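Local coordinates for predicted DNA-binding transcriptional regulator (Aliivibrio fischeri ES114, PDB 7DWN), which probably binds cis-regulatory DNA as a tetrameric transcription factor of the LysR family, with a helix-turn-helix domain joined to a substrate-binding domain, at residues Gly91-Val95 with His278-Val284; Leu163-Leu169 with Arg263-Tyr269; Trp193-Ser197 with Ser221-Leu227. All coordinates share one frame; numbering follows the deposited sequence.

Interaction 1. Residues Gly91-Val95 with His278-Val284; sequences GGNVV and HPAGEKV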
loop_
_atom_site.group_PDB
_atom_site.type_symbol
_atom_site.label_atom_id
_atom_site.label_comp_id
_atom_site.label_asym_id
_atom_site.label_seq_id
_atom_site.Cartn_x
_atom_site.Cartn_y
_atom_site.Cartn_z
ATOM N N GLY A 91 -7.387 30.176 -0.565
ATOM C CA GLY A 91 -6.374 30.994 -1.203
ATOM C C GLY A 91 -4.970 30.476 -0.938
ATOM O O GLY A 91 -4.753 29.500 -0.218
ATOM N N GLY A 92 -4.007 31.169 -1.547
ATOM C CA GLY A 92 -2.606 30.810 -1.415
ATOM C C GLY A 92 -2.014 31.060 -0.045
ATOM O O GLY A 92 -0.927 30.546 0.241
ATOM N N ASN A 93 -2.690 31.836 0.801
ATOM C CA ASN A 93 -2.243 32.077 2.166
ATOM C C ASN A 93 -2.855 31.101 3.165
ATOM O O ASN A 93 -2.901 31.401 4.363
ATOM C CB ASN A 93 -2.556 33.518 2.579
ATOM C CG ASN A 93 -1.826 34.540 1.728
ATOM O OD1 ASN A 93 -0.716 34.296 1.255
ATOM N ND2 ASN A 93 -2.451 35.696 1.529
ATOM N N VAL A 94 -3.329 29.942 2.700
ATOM C CA VAL A 94 -3.874 28.943 3.608
ATOM C C VAL A 94 -2.734 28.261 4.352
ATOM O O VAL A 94 -1.674 27.969 3.781
ATOM C CB VAL A 94 -4.740 27.926 2.842
ATOM C CG1 VAL A 94 -3.917 27.192 1.787
ATOM C CG2 VAL A 94 -5.392 26.940 3.803
ATOM N N VAL A 95 -2.937 28.029 5.646
ATOM C CA VAL A 95 -1.974 27.332 6.488
ATOM C C VAL A 95 -2.682 26.124 7.082
ATOM O O VAL A 95 -3.674 26.274 7.810
ATOM C CB VAL A 95 -1.407 28.244 7.589
ATOM C CG1 VAL A 95 -0.319 27.525 8.371
ATOM C CG2 VAL A 95 -0.866 29.526 6.979
ATOM N N HIS A 278 5.569 28.515 3.003
ATOM C CA HIS A 278 5.074 29.680 2.295
ATOM C C HIS A 278 4.943 30.841 3.281
ATOM O O HIS A 278 4.825 30.622 4.489
ATOM C CB HIS A 278 3.735 29.368 1.622
ATOM C CG HIS A 278 2.688 28.849 2.557
ATOM N ND1 HIS A 278 2.791 27.631 3.192
ATOM C CD2 HIS A 278 1.506 29.379 2.952
ATOM C CE1 HIS A 278 1.724 27.436 3.945
ATOM N NE2 HIS A 278 0.927 28.482 3.817
ATOM N N PRO A 279 4.991 32.086 2.788
ATOM C CA PRO A 279 4.999 33.243 3.707
ATOM C C PRO A 279 3.933 33.202 4.794
ATOM O O PRO A 279 4.224 33.541 5.949
ATOM C CB PRO A 279 4.795 34.426 2.752
ATOM C CG PRO A 279 5.440 33.973 1.479
ATOM C CD PRO A 279 5.172 32.495 1.383
ATOM N N ALA A 280 2.709 32.781 4.460
ATOM C CA ALA A 280 1.663 32.675 5.475
ATOM C C ALA A 280 2.017 31.632 6.531
ATOM O O ALA A 280 1.751 31.828 7.725
ATOM C CB ALA A 280 0.326 32.340 4.817
ATOM N N GLY A 281 2.613 30.514 6.107
ATOM C CA GLY A 281 3.031 29.504 7.064
ATOM C C GLY A 281 4.087 30.015 8.022
ATOM O O GLY A 281 4.019 29.769 9.229
ATOM N N GLU A 282 5.075 30.746 7.498
ATOM C CA GLU A 282 6.092 31.323 8.368
ATOM C C GLU A 282 5.500 32.370 9.301
ATOM O O GLU A 282 5.939 32.483 10.450
ATOM C CB GLU A 282 7.227 31.922 7.536
ATOM C CG GLU A 282 7.981 30.907 6.679
ATOM C CD GLU A 282 8.825 29.933 7.492
ATOM O OE1 GLU A 282 8.939 30.108 8.724
ATOM O OE2 GLU A 282 9.382 28.989 6.891
ATOM N N LYS A 283 4.498 33.126 8.845
ATOM C CA LYS A 283 3.850 34.083 9.739
ATOM C C LYS A 283 3.135 33.371 10.883
ATOM O O LYS A 283 3.245 33.774 12.049
ATOM C CB LYS A 283 2.871 34.964 8.963
ATOM C CG LYS A 283 2.016 35.846 9.866
ATOM C CD LYS A 283 1.393 37.001 9.106
ATOM C CE LYS A 283 0.559 37.875 10.030
ATOM N NZ LYS A 283 1.370 38.450 11.142
ATOM N N VAL A 284 2.389 32.308 10.567
ATOM C CA VAL A 284 1.697 31.559 11.612
ATOM C C VAL A 284 2.701 30.948 12.584
ATOM O O VAL A 284 2.495 30.964 13.806
ATOM C CB VAL A 284 0.778 30.490 10.996
ATOM C CG1 VAL A 284 0.185 29.616 12.086
ATOM C CG2 VAL A 284 -0.326 31.155 10.192
HETATM O O HOH W 1 1.300 32.830 1.631
#

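Interaction 2. Residues Leu163-Leu169 with Arg263-Tyr269; sequences LIAKTEL and RLPIEYY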
loop_
_atom_site.group_PDB
_atom_site.type_symbol
_atom_site.label_atom_id
_atom_site.label_comp_id
_atom_site.label_asym_id
_atom_site.label_seq_id
_atom_site.Cartn_x
_atom_site.Cartn_y
_atom_site.Cartn_z
ATOM N N LEU A 163 8.513 24.998 21.980
ATOM C CA LEU A 163 7.694 24.833 23.173
ATOM C C LEU A 163 6.798 26.053 23.335
ATOM O O LEU A 163 7.286 27.176 23.499
ATOM C CB LEU A 163 8.578 24.634 24.402
ATOM C CG LEU A 163 7.890 24.258 25.718
ATOM C CD1 LEU A 163 8.793 23.353 26.536
ATOM C CD2 LEU A 163 7.520 25.495 26.525
ATOM N N ILE A 164 5.486 25.838 23.276
ATOM C CA ILE A 164 4.552 26.945 23.433
ATOM C C ILE A 164 4.359 27.275 24.904
ATOM O O ILE A 164 4.473 28.436 25.315
ATOM C CB ILE A 164 3.213 26.620 22.750
ATOM C CG1 ILE A 164 3.436 26.313 21.269
ATOM C CG2 ILE A 164 2.234 27.770 22.930
ATOM C CD1 ILE A 164 4.257 27.360 20.550
ATOM N N ALA A 165 4.071 26.262 25.719
ATOM C CA ALA A 165 3.813 26.505 27.128
ATOM C C ALA A 165 3.961 25.222 27.932
ATOM O O ALA A 165 3.803 24.105 27.414
ATOM C CB ALA A 165 2.417 27.100 27.348
ATOM N N LYS A 166 4.276 25.418 29.211
ATOM C CA LYS A 166 4.308 24.378 30.228
ATOM C C LYS A 166 3.168 24.628 31.207
ATOM O O LYS A 166 3.054 25.723 31.769
ATOM C CB LYS A 166 5.656 24.369 30.957
ATOM C CG LYS A 166 5.791 23.310 32.044
ATOM C CD LYS A 166 5.486 23.877 33.424
ATOM C CE LYS A 166 5.415 22.783 34.474
ATOM N NZ LYS A 166 4.856 23.293 35.755
ATOM N N THR A 167 2.343 23.606 31.413
ATOM C CA THR A 167 1.102 23.670 32.169
ATOM C C THR A 167 1.075 22.469 33.114
ATOM O O THR A 167 2.024 21.686 33.172
ATOM C CB THR A 167 -0.090 23.700 31.195
ATOM O OG1 THR A 167 0.143 24.712 30.207
ATOM C CG2 THR A 167 -1.407 24.007 31.891
ATOM N N GLU A 168 -0.009 22.317 33.872
ATOM C CA GLU A 168 -0.170 21.180 34.764
ATOM C C GLU A 168 -1.505 20.489 34.523
ATOM O O GLU A 168 -2.520 21.130 34.235
ATOM C CB GLU A 168 -0.089 21.597 36.238
ATOM C CG GLU A 168 1.156 22.375 36.623
ATOM C CD GLU A 168 1.211 22.665 38.111
ATOM O OE1 GLU A 168 1.870 21.901 38.846
ATOM O OE2 GLU A 168 0.577 23.649 38.548
ATOM N N LEU A 169 -1.478 19.164 34.629
ATOM C CA LEU A 169 -2.673 18.366 34.864
ATOM C C LEU A 169 -3.013 18.444 36.345
ATOM O O LEU A 169 -2.227 17.997 37.194
ATOM C CB LEU A 169 -2.448 16.914 34.450
ATOM C CG LEU A 169 -2.230 16.623 32.967
ATOM C CD1 LEU A 169 -1.816 15.174 32.764
ATOM C CD2 LEU A 169 -3.496 16.932 32.192
ATOM N N ARG A 263 -0.225 17.343 41.191
ATOM C CA ARG A 263 -0.261 18.192 40.006
ATOM C C ARG A 263 0.902 17.828 39.091
ATOM O O ARG A 263 2.065 17.909 39.500
ATOM C CB ARG A 263 -0.196 19.664 40.409
ATOM C CG ARG A 263 -1.323 20.117 41.329
ATOM C CD ARG A 263 -1.195 21.598 41.657
ATOM N NE ARG A 263 -2.371 22.132 42.344
ATOM C CZ ARG A 263 -2.489 22.233 43.664
ATOM N NH1 ARG A 263 -1.501 21.834 44.452
ATOM N NH2 ARG A 263 -3.593 22.734 44.199
ATOM N N LEU A 264 0.598 17.428 37.856
ATOM C CA LEU A 264 1.628 16.843 37.004
ATOM C C LEU A 264 2.009 17.788 35.879
ATOM O O LEU A 264 1.121 18.297 35.190
ATOM C CB LEU A 264 1.137 15.517 36.421
ATOM C CG LEU A 264 0.690 14.482 37.452
ATOM C CD1 LEU A 264 -0.185 13.430 36.795
ATOM C CD2 LEU A 264 1.895 13.841 38.118
ATOM N N PRO A 265 3.292 18.043 35.637
ATOM C CA PRO A 265 3.658 18.946 34.539
ATOM C C PRO A 265 3.417 18.309 33.178
ATOM O O PRO A 265 3.633 17.111 32.983
ATOM C CB PRO A 265 5.149 19.209 34.779
ATOM C CG PRO A 265 5.624 18.002 35.503
ATOM C CD PRO A 265 4.475 17.570 36.378
ATOM N N ILE A 266 2.946 19.130 32.236
ATOM C CA ILE A 266 2.837 18.765 30.829
ATOM C C ILE A 266 3.317 19.952 30.004
ATOM O O ILE A 266 3.335 21.091 30.469
ATOM C CB ILE A 266 1.398 18.370 30.414
ATOM C CG1 ILE A 266 0.400 19.471 30.786
ATOM C CG2 ILE A 266 0.998 17.038 31.035
ATOM C CD1 ILE A 266 -1.019 19.190 30.313
ATOM N N GLU A 267 3.723 19.674 28.768
ATOM C CA GLU A 267 4.204 20.704 27.857
ATOM C C GLU A 267 3.537 20.511 26.506
ATOM O O GLU A 267 3.297 19.374 26.093
ATOM C CB GLU A 267 5.728 20.638 27.690
ATOM C CG GLU A 267 6.510 20.719 28.986
ATOM C CD GLU A 267 7.915 20.175 28.843
ATOM O OE1 GLU A 267 8.273 19.743 27.726
ATOM O OE2 GLU A 267 8.659 20.172 29.847
ATOM N N TYR A 268 3.234 21.606 25.809
ATOM C CA TYR A 268 2.752 21.448 24.444
ATOM C C TYR A 268 3.567 22.296 23.476
ATOM O O TYR A 268 4.093 23.356 23.828
ATOM C CB TYR A 268 1.244 21.740 24.301
ATOM C CG TYR A 268 0.729 23.003 24.940
ATOM C CD1 TYR A 268 0.313 23.010 26.264
ATOM C CD2 TYR A 268 0.610 24.173 24.206
ATOM C CE1 TYR A 268 -0.178 24.156 26.849
ATOM C CE2 TYR A 268 0.118 25.327 24.782
ATOM C CZ TYR A 268 -0.274 25.313 26.105
ATOM O OH TYR A 268 -0.765 26.458 26.688
ATOM N N TYR A 269 3.665 21.792 22.245
ATOM C CA TYR A 269 4.617 22.244 21.246
ATOM C C TYR A 269 3.940 22.516 19.911
ATOM O O TYR A 269 2.886 21.951 19.583
ATOM C CB TYR A 269 5.704 21.197 20.993
ATOM C CG TYR A 269 6.706 20.995 22.102
ATOM C CD1 TYR A 269 6.391 20.241 23.226
ATOM C CD2 TYR A 269 7.984 21.532 22.008
ATOM C CE1 TYR A 269 7.317 20.046 24.233
ATOM C CE2 TYR A 269 8.914 21.344 23.009
ATOM C CZ TYR A 269 8.577 20.601 24.118
ATOM O OH TYR A 269 9.506 20.414 25.112
#

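Interaction 3. Residues Trp193-Ser197 with Ser221-Leu227; sequences WLTYS and SSMTDML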
loop_
_atom_site.group_PDB
_atom_site.type_symbol
_atom_site.label_atom_id
_atom_site.label_comp_id
_atom_site.label_asym_id
_atom_site.label_seq_id
_atom_site.Cartn_x
_atom_site.Cartn_y
_atom_site.Cartn_z
ATOM N N TRP A 193 -13.174 7.459 39.161
ATOM C CA TRP A 193 -12.071 8.043 38.418
ATOM C C TRP A 193 -12.435 8.071 36.941
ATOM O O TRP A 193 -12.764 7.030 36.356
ATOM C CB TRP A 193 -10.793 7.240 38.665
ATOM C CG TRP A 193 -9.594 7.708 37.921
ATOM C CD1 TRP A 193 -9.314 8.978 37.516
ATOM C CD2 TRP A 193 -8.502 6.895 37.482
ATOM N NE1 TRP A 193 -8.110 9.008 36.853
ATOM C CE2 TRP A 193 -7.593 7.739 36.817
ATOM C CE3 TRP A 193 -8.205 5.534 37.587
ATOM C CZ2 TRP A 193 -6.408 7.265 36.262
ATOM C CZ3 TRP A 193 -7.032 5.066 37.036
ATOM C CH2 TRP A 193 -6.146 5.928 36.380
ATOM N N LEU A 194 -12.406 9.269 36.361
ATOM C CA LEU A 194 -12.609 9.485 34.934
ATOM C C LEU A 194 -11.232 9.646 34.304
ATOM O O LEU A 194 -10.567 10.668 34.503
ATOM C CB LEU A 194 -13.475 10.719 34.695
ATOM C CG LEU A 194 -14.732 10.831 35.561
ATOM C CD1 LEU A 194 -15.299 12.240 35.514
ATOM C CD2 LEU A 194 -15.774 9.824 35.117
ATOM N N THR A 195 -10.805 8.645 33.546
ATOM C CA THR A 195 -9.418 8.533 33.129
ATOM C C THR A 195 -9.269 8.722 31.626
ATOM O O THR A 195 -10.214 8.553 30.851
ATOM C CB THR A 195 -8.847 7.168 33.534
ATOM O OG1 THR A 195 -7.439 7.139 33.272
ATOM C CG2 THR A 195 -9.521 6.051 32.750
ATOM N N TYR A 196 -8.057 9.093 31.225
ATOM C CA TYR A 196 -7.651 8.963 29.839
ATOM C C TYR A 196 -7.283 7.512 29.549
ATOM O O TYR A 196 -7.244 6.662 30.442
ATOM C CB TYR A 196 -6.455 9.865 29.533
ATOM C CG TYR A 196 -6.669 11.328 29.841
ATOM C CD1 TYR A 196 -7.290 12.165 28.924
ATOM C CD2 TYR A 196 -6.234 11.876 31.039
ATOM C CE1 TYR A 196 -7.481 13.505 29.197
ATOM C CE2 TYR A 196 -6.422 13.214 31.321
ATOM C CZ TYR A 196 -7.047 14.023 30.396
ATOM O OH TYR A 196 -7.237 15.358 30.669
ATOM N N SER A 197 -7.010 7.226 28.281
ATOM C CA SER A 197 -6.321 5.986 27.960
ATOM C C SER A 197 -4.929 6.033 28.571
ATOM O O SER A 197 -4.223 7.041 28.458
ATOM C CB SER A 197 -6.245 5.789 26.445
ATOM O OG SER A 197 -5.603 4.567 26.122
ATOM N N SER A 221 -11.780 8.084 28.374
ATOM C CA SER A 221 -11.959 8.869 27.163
ATOM C C SER A 221 -10.640 9.527 26.798
ATOM O O SER A 221 -9.849 9.890 27.672
ATOM C CB SER A 221 -13.049 9.933 27.333
ATOM O OG SER A 221 -13.295 10.610 26.114
ATOM N N SER A 222 -10.415 9.676 25.495
ATOM C CA SER A 222 -9.264 10.416 25.002
ATOM C C SER A 222 -9.541 11.906 24.875
ATOM O O SER A 222 -8.616 12.669 24.579
ATOM C CB SER A 222 -8.818 9.863 23.645
ATOM O OG SER A 222 -9.824 10.047 22.662
ATOM N N MET A 223 -10.781 12.333 25.091
ATOM C CA MET A 223 -11.178 13.727 24.937
ATOM C C MET A 223 -11.209 14.400 26.303
ATOM O O MET A 223 -11.971 13.990 27.186
ATOM C CB MET A 223 -12.541 13.823 24.252
ATOM C CG MET A 223 -12.537 13.322 22.818
ATOM S SD MET A 223 -14.189 13.049 22.152
ATOM C CE MET A 223 -14.712 11.651 23.138
ATOM N N THR A 224 -10.376 15.431 26.474
ATOM C CA THR A 224 -10.360 16.174 27.729
ATOM C C THR A 224 -11.716 16.804 28.015
ATOM O O THR A 224 -12.167 16.828 29.165
ATOM C CB THR A 224 -9.268 17.245 27.689
ATOM O OG1 THR A 224 -7.982 16.621 27.773
ATOM C CG2 THR A 224 -9.430 18.238 28.832
ATOM N N ASP A 225 -12.382 17.314 26.980
ATOM C CA ASP A 225 -13.684 17.938 27.179
ATOM C C ASP A 225 -14.705 16.937 27.706
ATOM O O ASP A 225 -15.566 17.296 28.516
ATOM C CB ASP A 225 -14.160 18.566 25.868
ATOM C CG ASP A 225 -15.001 19.806 26.087
ATOM O OD1 ASP A 225 -14.519 20.745 26.760
ATOM O OD2 ASP A 225 -16.141 19.844 25.577
ATOM N N MET A 226 -14.606 15.676 27.281
ATOM C CA MET A 226 -15.493 14.636 27.792
ATOM C C MET A 226 -15.308 14.444 29.296
ATOM O O MET A 226 -16.283 14.438 30.064
ATOM C CB MET A 226 -15.230 13.329 27.043
ATOM C CG MET A 226 -16.345 12.306 27.114
ATOM S SD MET A 226 -17.828 12.854 26.255
ATOM C CE MET A 226 -18.851 13.361 27.634
ATOM N N LEU A 227 -14.054 14.273 29.730
ATOM C CA LEU A 227 -13.762 14.135 31.154
ATOM C C LEU A 227 -14.199 15.370 31.928
ATOM O O LEU A 227 -14.715 15.260 33.044
ATOM C CB LEU A 227 -12.270 13.882 31.371
ATOM C CG LEU A 227 -11.647 12.640 30.737
ATOM C CD1 LEU A 227 -10.207 12.488 31.201
ATOM C CD2 LEU A 227 -12.454 11.405 31.080
#

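Interaction 1. Residues Gly91-Val95 with His278-Val284
Val95 pushes its CG2 methyl into the first turn of the helix that begins at Pro279, where it meets Ala280 CB at 3.7 Å and, tip to tip, Val284 CG2 at 3.6 Å. Ala280 and Val284 lie one turn apart on the same side of that helix, two short aliphatic side chains that let the strand come close. Ala280 CB also rests 3.4 Å from Asn93 O, a methyl lying directly against the backbone of the turn. Gly281 N sits over one face of the His278 ring, and glycine suits the place because a CB would crowd His278 CE1. His278, at the N-cap position, has CG between its own backbone N and carbonyl carbon (chi1 55°), which turns the imidazole toward the strand; NE2 gives a weak hydrogen bond to Val94 O at 2.7 Å, bent to 129° at the hydrogen. A water links turn and helix start, donating to Asn93 OD1 and accepting from Ala280 N at 3.2 Å. Beyond the contact, Val284 packs on Leu124 and His278 on Pro61 of the second subunit. The weak NE2 bond is consistent with a proton on that nitrogen, while the water occupies a first-turn N-H that has no helical carbonyl before it.

Interaction 2. Residues Leu163-Leu169 with Arg263-Tyr269
Arg263 leads into an antiparallel strand pair, part of the mixed sheet of the LysR substrate-binding domain, by setting CB 3.4 Å from Glu168 OE1; the charged ends stay apart, with Glu168 OE2 and Arg263 NE separated by 5.0 Å. Leu264 and Leu169 form a hydrogen-bonded pair, and both leucines continue onto helix 201-209, an apolar setting that suits them. Pro265, which has no N-H to give, occupies a non-hydrogen-bonded position opposite Glu168, where none is needed toward this partner; its CB supports Lys166 CE at 3.6 Å. Ile266 exchanges two backbone bonds with Thr167. Its CG2 touches Leu169 CG at 3.8 Å, the two branched chains crossing at about a right angle, with Ile266 also touching Tyr201 and Leu169 touching Met202 of helix 201-209. Glu267, on the more exposed face with Lys166, lays its CG near the lysine's CG and turns its carboxylate toward Tyr269. At Tyr268 the register slips by one residue: Ile164 and Ala165 both face it in a classic beta bulge, and Tyr268 O takes a bond from Ile164 N at 2.9 Å and a weak one from Ala165 N. Its CG sits between its own backbone N and carbonyl carbon (chi1 48°), which brings the ring over the neighbouring strand, so that Ala165 O lies over one face, Thr167 OG1 at the edge, and Ala165 CB, small enough to fit, 3.5 Å from CZ. Tyr269 ends the series with Leu163 CG over one ring face, while its OH donates to Glu267 OE1 at 3.0 Å on the anti side, 34° out of the carboxylate plane.

Interaction 3. Residues Trp193-Ser197 with Ser221-Leu227
Tyr196 and Leu227 make the main apolar contact, a CH-pi interaction in which Leu227 CD1 stands 3.5 Å from the ring centroid and only 11° off the normal, almost over the middle of the face. The other branch, CD2, reaches back to the strand and meets Leu194 CB at 3.8 Å. Leucine suits this place because its fork serves two partners at once, one methyl on the aromatic face and one beside the aliphatic chain. Tyr196 CG lies anti to its carbonyl carbon (chi1 -56°), and this rotation carries the ring across to the helix although its CB does not point there directly.

Backbone polar contacts join the strand end to the segment before the helix. Ser221 N donates to Thr195 O at 3.0 Å, continuing the parallel pairing of strands 191-195 and 215-221, and Tyr196 CA offers a CA-H...O contact to Ser221 O at 3.2 Å, nearly straight at 170°.

Side-chain hydroxyls make the remaining polar contacts. Thr195 OG1 donates to Tyr196 O at 2.9 Å, on a lone pair in the carbonyl plane. Ser221 OG accepts from Met223 N in an ST turn and also bonds Val126 O of the third subunit. At the ring edge Tyr196 OH comes 3.2 Å from Thr224 OG1; the phenol is hydrogen-bonded to Trp239 O, and Thr224 OG1 to a sulfonate oxygen of a bound MES, probably from the crystallisation liquor.

A strand end facing a helix start beside a bound sulfonate is consistent with the ligand cleft of periplasmic-binding-protein-like domains, here in the LysR substrate-binding domain.

How the interactions relate
All three contacts fall within the LysR substrate-binding domain. Interactions 1 and 2 reach the same mixed sheet, and strand 264-272 of interaction 2 is followed in the chain by helix 279-290 of interaction 1, yet their centres lie 27 Å apart. Interaction 3 joins the separate parallel sheet of strands 191-195 and 215-221 to helix 224-232; its centre is 17 Å from that of interaction 2, with nearest atoms about 4 Å apart. Met202, on helix 201-209, bridges these two, packing on Leu169 as well as on Tyr196 and Thr224. The bound MES belongs to interaction 3, about 3 Å from the side chain of Thr224; the centre of interaction 1 is 34 Å from that of interaction 3, on the opposite side of the chain's centre.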